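PDB 3P2Y: alanine dehydrogenase/pyridine nucleotide transhydrogenase, which probably transfers hydride between NADH and NADP as the alpha-1 subunit of a proton-translocating transhydrogenase, and belongs to the alanine dehydrogenase family. Local coordinates for residues L40-E46 with D71-A77; T145-S151 with Y343-A349. All coordinates share one frame; numbering follows the deposited sequence. Where two conformers were deposited one is given.

Interaction 1: residues L40-E46 with D71-A77. With CA (calcium ion), chain C.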
loop_
_atom_site.group_PDB
_atom_site.type_symbol
_atom_site.label_atom_id
_atom_site.label_comp_id
_atom_site.label_asym_id
_atom_site.label_seq_id
_atom_site.Cartn_x
_atom_site.Cartn_y
_atom_site.Cartn_z
ATOM N N LEU A 40 9.207 -18.191 -15.844
ATOM C CA LEU A 40 10.209 -17.406 -16.563
ATOM C C LEU A 40 9.567 -16.134 -17.092
ATOM O O LEU A 40 8.426 -16.166 -17.562
ATOM C CB LEU A 40 10.794 -18.196 -17.751
ATOM C CG LEU A 40 11.509 -19.519 -17.458
ATOM C CD1 LEU A 40 12.039 -20.078 -18.787
ATOM C CD2 LEU A 40 12.673 -19.320 -16.425
ATOM N N VAL A 41 10.309 -15.019 -17.008
ATOM C CA VAL A 41 9.881 -13.753 -17.586
ATOM C C VAL A 41 10.583 -13.577 -18.926
ATOM O O VAL A 41 11.633 -14.193 -19.160
ATOM C CB VAL A 41 10.238 -12.529 -16.654
ATOM C CG1 VAL A 41 9.451 -12.633 -15.327
ATOM C CG2 VAL A 41 11.744 -12.440 -16.398
ATOM N N PRO A 42 10.041 -12.716 -19.796
ATOM C CA PRO A 42 10.626 -12.561 -21.132
ATOM C C PRO A 42 12.133 -12.264 -21.156
ATOM O O PRO A 42 12.845 -12.829 -21.987
ATOM C CB PRO A 42 9.804 -11.404 -21.732
ATOM C CG PRO A 42 8.412 -11.638 -21.106
ATOM C CD PRO A 42 8.823 -11.892 -19.645
ATOM N N LYS A 43 12.637 -11.428 -20.242
ATOM C CA LYS A 43 14.088 -11.116 -20.226
ATOM C C LYS A 43 14.959 -12.347 -20.013
ATOM O O LYS A 43 16.069 -12.422 -20.558
ATOM C CB LYS A 43 14.459 -10.083 -19.131
ATOM C CG LYS A 43 13.967 -8.674 -19.384
ATOM C CD LYS A 43 14.261 -7.827 -18.121
ATOM C CE LYS A 43 13.596 -6.454 -18.210
ATOM N NZ LYS A 43 14.177 -5.553 -17.183
ATOM N N VAL A 44 14.458 -13.310 -19.235
ATOM C CA VAL A 44 15.204 -14.530 -18.943
ATOM C C VAL A 44 15.056 -15.500 -20.098
ATOM O O VAL A 44 16.018 -16.140 -20.523
ATOM C CB VAL A 44 14.753 -15.151 -17.565
ATOM C CG1 VAL A 44 15.397 -16.526 -17.315
ATOM C CG2 VAL A 44 15.126 -14.177 -16.410
ATOM N N VAL A 45 13.846 -15.593 -20.629
ATOM C CA VAL A 45 13.620 -16.366 -21.864
ATOM C C VAL A 45 14.588 -15.933 -22.971
ATOM O O VAL A 45 15.161 -16.777 -23.691
ATOM C CB VAL A 45 12.142 -16.252 -22.318
ATOM C CG1 VAL A 45 11.942 -16.917 -23.705
ATOM C CG2 VAL A 45 11.214 -16.920 -21.289
ATOM N N GLU A 46 14.788 -14.622 -23.109
ATOM C CA GLU A 46 15.689 -14.095 -24.140
ATOM C C GLU A 46 17.104 -14.685 -23.992
ATOM O O GLU A 46 17.727 -15.123 -24.981
ATOM C CB GLU A 46 15.706 -12.555 -24.096
ATOM C CG GLU A 46 16.472 -11.874 -25.247
ATOM C CD GLU A 46 16.176 -10.367 -25.380
ATOM O OE1 GLU A 46 15.294 -9.836 -24.658
ATOM O OE2 GLU A 46 16.835 -9.705 -26.224
ATOM N N ASP A 71 5.404 -10.553 -26.090
ATOM C CA ASP A 71 6.649 -10.305 -25.337
ATOM C C ASP A 71 7.513 -11.556 -25.331
ATOM O O ASP A 71 8.730 -11.507 -25.566
ATOM C CB ASP A 71 6.360 -9.889 -23.897
ATOM C CG ASP A 71 5.751 -8.527 -23.795
ATOM O OD1 ASP A 71 6.052 -7.653 -24.661
ATOM O OD2 ASP A 71 4.969 -8.319 -22.843
ATOM N N TYR A 72 6.873 -12.695 -25.081
ATOM C CA TYR A 72 7.581 -13.983 -25.138
ATOM C C TYR A 72 8.099 -14.357 -26.523
ATOM O O TYR A 72 9.223 -14.823 -26.647
ATOM C CB TYR A 72 6.741 -15.111 -24.526
ATOM C CG TYR A 72 6.685 -15.003 -23.002
ATOM C CD1 TYR A 72 7.776 -15.409 -22.210
ATOM C CD2 TYR A 72 5.544 -14.525 -22.366
ATOM C CE1 TYR A 72 7.704 -15.324 -20.793
ATOM C CE2 TYR A 72 5.470 -14.426 -20.963
ATOM C CZ TYR A 72 6.546 -14.840 -20.195
ATOM O OH TYR A 72 6.454 -14.747 -18.823
ATOM N N GLU A 73 7.298 -14.144 -27.560
ATOM C CA GLU A 73 7.738 -14.429 -28.928
ATOM C C GLU A 73 8.938 -13.537 -29.304
ATOM O O GLU A 73 9.891 -14.020 -29.945
ATOM C CB GLU A 73 6.595 -14.229 -29.920
ATOM C CG GLU A 73 5.517 -15.307 -29.808
ATOM C CD GLU A 73 4.309 -15.021 -30.673
ATOM O OE1 GLU A 73 3.940 -13.836 -30.849
ATOM O OE2 GLU A 73 3.701 -15.992 -31.135
ATOM N N ARG A 74 8.892 -12.270 -28.889
ATOM C CA ARG A 74 10.029 -11.347 -29.097
ATOM C C ARG A 74 11.315 -11.812 -28.410
ATOM O O ARG A 74 12.434 -11.496 -28.871
ATOM C CB ARG A 74 9.687 -9.915 -28.657
ATOM C CG ARG A 74 8.885 -9.094 -29.718
ATOM C CD ARG A 74 8.732 -7.601 -29.327
ATOM N NE ARG A 74 7.777 -7.417 -28.229
ATOM C CZ ARG A 74 6.458 -7.304 -28.399
ATOM N NH1 ARG A 74 5.930 -7.342 -29.622
ATOM N NH2 ARG A 74 5.659 -7.160 -27.343
ATOM N N ALA A 75 11.159 -12.573 -27.319
ATOM C CA ALA A 75 12.291 -13.139 -26.571
ATOM C C ALA A 75 12.732 -14.484 -27.133
ATOM O O ALA A 75 13.613 -15.151 -26.569
ATOM C CB ALA A 75 11.922 -13.289 -25.097
ATOM N N GLY A 76 12.107 -14.914 -28.227
ATOM C CA GLY A 76 12.518 -16.136 -28.896
ATOM C C GLY A 76 11.689 -17.362 -28.575
ATOM O O GLY A 76 11.953 -18.441 -29.121
ATOM N N ALA A 77 10.678 -17.225 -27.712
ATOM C CA ALA A 77 9.822 -18.374 -27.407
ATOM C C ALA A 77 8.798 -18.628 -28.498
ATOM O O ALA A 77 8.459 -17.733 -29.292
ATOM C CB ALA A 77 9.069 -18.164 -26.073
HETATM CA CA CA C . 12.953 -20.292 -30.089
HETATM O O HOH W 1 14.592 -18.862 -30.744
HETATM O O HOH W 2 11.463 -21.684 -29.118
HETATM O O HOH W 3 13.773 -20.314 -27.721
#
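Tyr-72 lies against the start of helix 42-50 with Pro-42 lying over its ring: Pro-42 CG stands 3.8 Å from the ring centroid of Tyr-72 and 12° off the normal, a CH-pi contact over the face. The phenol is held at its rim as well. Tyr-72 OH donates to Leu-40 O over 2.7 Å, in the plane of that carbonyl with a C=O...donor angle of 146°, and Val-45 CG2 meets the ring edge 3.9 Å from Tyr-72 CD1. Tyr-72 CG, anti to its carbonyl carbon (chi1 -73°), carries the ring from helix 69-74 to the residues just before the neighbouring helix. Together these contacts restrict how the ring can turn. Both helices belong to the N-terminal domain, whose parallel sheet backs this packing: Val-45 and Tyr-72 rest on strand 54-57 through Val-55 and Val-57. Close packing continues at Ala-75, whose CB sits 3.3 Å from Pro-42 O, while Val-45 CG1 lies near both Ala-75 CB and Ala-77 CB. A Schellman motif ends helix 69-74 here, with Gly-76 at positive phi, a conformation in which a CB would press on the preceding carbonyl. The turn also leaves Gly-76 O as a calcium ligand at 2.3 Å from the ion; three waters also coordinate the ion. Toward solvent the contact thins out. Glu-46 is exposed and touches through its backbone and CB, its CA making a CA-H...O contact of 3.4 Å with Ala-75 O, while its carboxylate extends past the interface. Nearby, the exposed Arg-74 forms a salt bridge, NH2 to Asp-71 OD1 at 2.8 Å, meeting the oxygen from above the carboxylate plane.

Interaction 2: residues T145-S151 with Y343-A349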
loop_
_atom_site.group_PDB
_atom_site.type_symbol
_atom_site.label_atom_id
_atom_site.label_comp_id
_atom_site.label_asym_id
_atom_site.label_seq_id
_atom_site.Cartn_x
_atom_site.Cartn_y
_atom_site.Cartn_z
ATOM N N THR A 145 22.596 -18.184 -5.574
ATOM C CA THR A 145 21.809 -17.615 -6.673
ATOM C C THR A 145 20.516 -18.393 -6.976
ATOM O O THR A 145 19.703 -17.944 -7.799
ATOM C CB THR A 145 22.637 -17.552 -7.988
ATOM O OG1 THR A 145 23.026 -18.867 -8.355
ATOM C CG2 THR A 145 23.885 -16.684 -7.821
ATOM N N MET A 146 20.330 -19.536 -6.309
ATOM C CA MET A 146 19.215 -20.475 -6.577
ATOM C C MET A 146 18.166 -20.455 -5.484
ATOM O O MET A 146 17.241 -21.271 -5.505
ATOM C CB MET A 146 19.741 -21.932 -6.705
ATOM C CG MET A 146 20.724 -22.111 -7.816
ATOM S SD MET A 146 21.650 -23.671 -7.589
ATOM C CE MET A 146 23.089 -23.265 -8.592
ATOM N N ASP A 147 18.293 -19.523 -4.533
ATOM C CA ASP A 147 17.467 -19.575 -3.333
ATOM C C ASP A 147 16.117 -18.892 -3.576
ATOM O O ASP A 147 15.942 -17.696 -3.286
ATOM C CB ASP A 147 18.196 -18.896 -2.169
ATOM C CG ASP A 147 17.486 -19.078 -0.836
ATOM O OD1 ASP A 147 16.324 -19.545 -0.786
ATOM O OD2 ASP A 147 18.114 -18.720 0.196
ATOM N N ALA A 148 15.182 -19.660 -4.125
ATOM C CA ALA A 148 13.828 -19.146 -4.398
ATOM C C ALA A 148 13.015 -18.798 -3.150
ATOM O O ALA A 148 12.218 -17.845 -3.156
ATOM C CB ALA A 148 13.058 -20.164 -5.277
ATOM N N LEU A 149 13.143 -19.596 -2.091
ATOM C CA LEU A 149 12.465 -19.235 -0.848
ATOM C C LEU A 149 12.867 -17.804 -0.421
ATOM O O LEU A 149 11.986 -16.998 -0.069
ATOM C CB LEU A 149 12.719 -20.274 0.274
ATOM C CG LEU A 149 12.000 -21.619 0.066
ATOM C CD1 LEU A 149 12.578 -22.641 1.057
ATOM C CD2 LEU A 149 10.453 -21.512 0.148
ATOM N N SER A 150 14.157 -17.468 -0.518
ATOM C CA SER A 150 14.640 -16.131 -0.127
ATOM C C SER A 150 14.158 -15.028 -1.076
ATOM O O SER A 150 13.734 -13.952 -0.638
ATOM C CB SER A 150 16.174 -16.124 -0.041
ATOM O OG SER A 150 16.690 -14.819 0.072
ATOM N N SER A 151 14.223 -15.273 -2.386
ATOM C CA SER A 151 13.818 -14.171 -3.295
ATOM C C SER A 151 12.340 -13.828 -3.112
ATOM O O SER A 151 11.969 -12.652 -3.107
ATOM C CB SER A 151 14.132 -14.474 -4.775
ATOM O OG SER A 151 13.338 -15.530 -5.299
ATOM N N TYR A 343 12.635 -15.180 -9.278
ATOM C CA TYR A 343 12.344 -16.618 -9.301
ATOM C C TYR A 343 12.902 -17.264 -10.567
ATOM O O TYR A 343 13.497 -18.360 -10.530
ATOM C CB TYR A 343 10.830 -16.884 -9.208
ATOM C CG TYR A 343 10.498 -18.356 -9.152
ATOM C CD1 TYR A 343 10.019 -19.022 -10.284
ATOM C CD2 TYR A 343 10.651 -19.084 -7.955
ATOM C CE1 TYR A 343 9.720 -20.414 -10.233
ATOM C CE2 TYR A 343 10.379 -20.456 -7.902
ATOM C CZ TYR A 343 9.900 -21.101 -9.047
ATOM O OH TYR A 343 9.568 -22.419 -8.999
ATOM N N ALA A 344 12.692 -16.606 -11.704
ATOM C CA ALA A 344 13.211 -17.118 -12.982
ATOM C C ALA A 344 14.725 -17.260 -12.970
ATOM O O ALA A 344 15.267 -18.240 -13.484
ATOM C CB ALA A 344 12.764 -16.145 -14.141
ATOM N N LYS A 345 15.412 -16.282 -12.382
ATOM C CA LYS A 345 16.877 -16.373 -12.232
ATOM C C LYS A 345 17.271 -17.519 -11.278
ATOM O O LYS A 345 18.261 -18.237 -11.542
ATOM C CB LYS A 345 17.439 -15.007 -11.806
ATOM C CG LYS A 345 17.357 -13.995 -12.945
ATOM C CD LYS A 345 17.861 -12.586 -12.548
ATOM C CE LYS A 345 17.814 -11.663 -13.774
ATOM N NZ LYS A 345 18.521 -10.352 -13.507
ATOM N N ASN A 346 16.485 -17.738 -10.212
ATOM C CA ASN A 346 16.749 -18.883 -9.307
ATOM C C ASN A 346 16.637 -20.214 -10.058
ATOM O O ASN A 346 17.516 -21.094 -9.983
ATOM C CB ASN A 346 15.753 -18.929 -8.128
ATOM C CG ASN A 346 15.818 -17.690 -7.203
ATOM O OD1 ASN A 346 14.784 -17.214 -6.765
ATOM N ND2 ASN A 346 17.004 -17.207 -6.897
ATOM N N VAL A 347 15.509 -20.374 -10.754
ATOM C CA VAL A 347 15.238 -21.615 -11.508
ATOM C C VAL A 347 16.300 -21.843 -12.604
ATOM O O VAL A 347 16.821 -22.989 -12.797
ATOM C CB VAL A 347 13.792 -21.574 -12.088
ATOM C CG1 VAL A 347 13.636 -22.630 -13.198
ATOM C CG2 VAL A 347 12.789 -21.837 -10.917
ATOM N N THR A 348 16.667 -20.780 -13.305
ATOM C CA THR A 348 17.651 -20.963 -14.393
ATOM C C THR A 348 19.059 -21.225 -13.876
ATOM O O THR A 348 19.856 -21.898 -14.546
ATOM C CB THR A 348 17.626 -19.840 -15.440
ATOM O OG1 THR A 348 17.856 -18.584 -14.798
ATOM C CG2 THR A 348 16.261 -19.808 -16.121
ATOM N N ALA A 349 19.364 -20.730 -12.670
ATOM C CA ALA A 349 20.666 -21.024 -12.082
ATOM C C ALA A 349 20.745 -22.534 -11.790
ATOM O O ALA A 349 21.803 -23.151 -11.995
ATOM C CB ALA A 349 20.915 -20.150 -10.805
HETATM O O HOH W 4 17.773 -15.711 -4.040
#
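Met-146 and Asn-346 bring their CA atoms within 4.0 Å, the nearest pair of CA atoms between the turn leading into helix 148-167 and the middle of helix 336-354. The backbones part to 5.7 Å between the CA atoms of Ala-148 and Tyr-343. Asp-147 is the N-cap of helix 148-167: its OD1 accepts from Ser-150 N, and the residue also centres an inverse gamma turn. The contact joins the start of one long helix to another that returns to the N-terminal domain much later in the sequence; the residues between build a second, largely parallel sheet, whose GxGxxG pattern is consistent with a Rossmann-type dinucleotide-binding fold.

Asn-346 supplies the polar link, using both ends of its amide. With CG anti to the carbonyl carbon (chi1 -62°), the group reaches across to the cap turn. Its ND2 donates to Thr-145 O with an N-H...acceptor angle of 162°; the acceptor lies in the amide plane, whereas the donor stands 51° out of the carbonyl plane of Thr-145. A weak bond from ND2 to a water that itself donates to Asp-147 O adds to this grip. Apolar packing flanks the amide: Ala-148 CB lies 3.8 Å from Tyr-343 CD2, and Ala-349 CB touches Met-146 CG at 3.6 Å. Ala-179 of the second subunit packs on Asn-346 and Ser-151, placing this junction beside the dimer interface. At the other end of the amide, Ser-151 OG donates to Asn-346 OD1 over 2.7 Å, in the carbonyl plane.

In the fold
Helix 336-354 connects the two contacts, whose centres lie about 17 Å apart. Its residues 343-349 meet 145-151 in interaction 2 and helix 42-50 of interaction 1 through other side chains: Thr-348 CG2 is 3.6 Å from both Val-44 CG1 and Leu-40 CD2, and Ala-344 CB is 3.7 Å from Leu-40 CA. The packing therefore runs from helix 69-74 through 42-50 and 336-354 to the start of helix 148-167. Calcium sites border it at different points: Gly-76 binds one within interaction 1, whereas Asp-352 and Leu-355 bind another, the side chain of Asp-352 lying about 6 Å from that of Ala-349 and about 10 Å from that of Leu-40.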